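PDB 6HXI: succinyl-CoA ligase (ADP-forming) subunit alpha from Methanosaeta concilii, which combines a CoA-ligase family region with a citrate synthase-like C-terminal region and binds coenzyme A. Local coordinates for residues B[338-343]-B[349-354]. Residues are numbered along the deposited sequence; the frame is centred on the assembly and turned at random.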
# COMPACT_ATOMS: atom_id res chain seq x y z
N THR B 338 25.12 -31.84 -14.29
CA THR B 338 25.66 -31.36 -13.02
C THR B 338 24.64 -30.40 -12.43
O THR B 338 23.99 -29.68 -13.17
CB THR B 338 26.99 -30.64 -13.27
OG1 THR B 338 27.89 -31.57 -13.84
CG2 THR B 338 27.61 -30.03 -12.00
N ASP B 339 24.48 -30.41 -11.09
CA ASP B 339 23.61 -29.48 -10.41
C ASP B 339 24.25 -28.10 -10.54
O ASP B 339 25.48 -27.98 -10.50
CB ASP B 339 23.45 -29.89 -8.94
CG ASP B 339 22.56 -31.10 -8.74
OD1 ASP B 339 21.51 -31.16 -9.39
OD2 ASP B 339 22.91 -31.97 -7.91
N TYR B 340 23.42 -27.09 -10.79
CA TYR B 340 23.83 -25.70 -10.92
C TYR B 340 24.71 -25.26 -9.76
O TYR B 340 25.79 -24.70 -9.99
CB TYR B 340 22.56 -24.81 -11.00
CG TYR B 340 22.73 -23.39 -10.54
CD1 TYR B 340 23.42 -22.46 -11.31
CD2 TYR B 340 22.16 -22.95 -9.34
CE1 TYR B 340 23.60 -21.15 -10.88
CE2 TYR B 340 22.30 -21.63 -8.91
CZ TYR B 340 22.99 -20.73 -9.71
OH TYR B 340 23.11 -19.41 -9.31
N SER B 341 24.26 -25.50 -8.51
CA SER B 341 24.98 -25.07 -7.30
C SER B 341 26.39 -25.68 -7.22
O SER B 341 27.29 -25.00 -6.74
CB SER B 341 24.17 -25.39 -6.04
OG SER B 341 23.94 -26.78 -5.91
N LYS B 342 26.59 -26.90 -7.73
CA LYS B 342 27.91 -27.54 -7.74
C LYS B 342 28.82 -26.83 -8.76
O LYS B 342 29.94 -26.43 -8.42
CB LYS B 342 27.79 -29.04 -8.06
CG LYS B 342 29.11 -29.79 -8.05
CD LYS B 342 28.94 -31.20 -8.57
CE LYS B 342 30.26 -31.86 -8.89
NZ LYS B 342 30.06 -32.97 -9.86
N ALA B 343 28.30 -26.62 -9.98
CA ALA B 343 28.97 -25.91 -11.08
C ALA B 343 29.39 -24.50 -10.64
O ALA B 343 30.51 -24.07 -10.91
CB ALA B 343 28.04 -25.83 -12.28
N ILE B 349 31.31 -22.55 -13.68
CA ILE B 349 30.56 -21.52 -14.39
C ILE B 349 30.69 -20.17 -13.68
O ILE B 349 31.07 -20.11 -12.50
CB ILE B 349 29.04 -21.92 -14.60
CG1 ILE B 349 28.27 -22.05 -13.23
CG2 ILE B 349 28.92 -23.19 -15.43
CD1 ILE B 349 26.78 -21.74 -13.25
N ARG B 350 30.31 -19.10 -14.38
CA ARG B 350 30.24 -17.75 -13.83
C ARG B 350 28.83 -17.26 -14.08
O ARG B 350 28.30 -17.54 -15.14
CB ARG B 350 31.31 -16.78 -14.39
CG ARG B 350 31.17 -16.41 -15.86
CD ARG B 350 32.24 -15.44 -16.28
NE ARG B 350 32.03 -15.05 -17.67
CZ ARG B 350 32.83 -14.27 -18.40
NH1 ARG B 350 32.52 -13.98 -19.65
NH2 ARG B 350 33.96 -13.78 -17.88
N LYS B 351 28.21 -16.62 -13.09
CA LYS B 351 26.83 -16.16 -13.27
C LYS B 351 26.72 -14.67 -12.95
O LYS B 351 27.06 -14.26 -11.84
CB LYS B 351 25.84 -16.98 -12.42
CG LYS B 351 24.35 -16.66 -12.74
CD LYS B 351 23.43 -17.46 -11.85
CE LYS B 351 21.96 -17.12 -11.96
NZ LYS B 351 21.68 -15.70 -11.65
N PRO B 352 26.22 -13.86 -13.90
CA PRO B 352 26.11 -12.42 -13.64
C PRO B 352 25.04 -12.08 -12.61
O PRO B 352 24.06 -12.79 -12.47
CB PRO B 352 25.82 -11.82 -15.01
CG PRO B 352 25.15 -12.90 -15.75
CD PRO B 352 25.80 -14.18 -15.28
N THR B 353 25.27 -11.02 -11.84
CA THR B 353 24.32 -10.61 -10.82
C THR B 353 23.25 -9.74 -11.48
O THR B 353 23.52 -9.03 -12.44
CB THR B 353 25.03 -9.87 -9.69
OG1 THR B 353 25.73 -8.79 -10.26
CG2 THR B 353 25.98 -10.74 -8.94
N THR B 354 22.05 -9.75 -10.94
CA THR B 354 21.00 -8.90 -11.50
C THR B 354 21.02 -7.55 -10.79
O THR B 354 20.85 -6.51 -11.41
CB THR B 354 19.66 -9.65 -11.39
OG1 THR B 354 19.80 -10.88 -12.09
CG2 THR B 354 18.49 -8.87 -11.93
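Ala343 and Ile349 bring their CA atoms to 5.7 Å where the chain turns from the short helix 340-345 into strand 349-350, and Ile349 N donates to Ala343 O at 3.3 Å, with an N-H...O angle of 154° and the donor well above the carbonyl plane. Beside this bond Ile349 CG1 lies 3.9 Å from Ala343 CB. With CG1 between the backbone N and the carbonyl carbon (chi1 65°), the branch extends through Ile349 CD1 to Tyr340, 3.9 Å from ring atom CD1; the two side chains cross at about a right angle. This strand-helix-strand element is shared between subunits: strands 338-339 and 349-350 both pair in parallel with a second copy of the protein. Across that interface Asp339 forms a salt bridge with Arg350 of the second subunit, and Arg350 forms one with Asp339 of the second subunit. Further along, Lys351 reaches the outer end of the tyrosine with its aliphatic chain. With CG anti to the backbone N (chi1 -172°), the extended chain brings Lys351 CD to 3.2 Å from Tyr340 OH. The phenol oxygen is hydrogen-bonded to Glu604 of a third subunit, while Lys351 NZ, past the bend at chi4, makes a long, weak ion pair with Asp605 of that same neighbour.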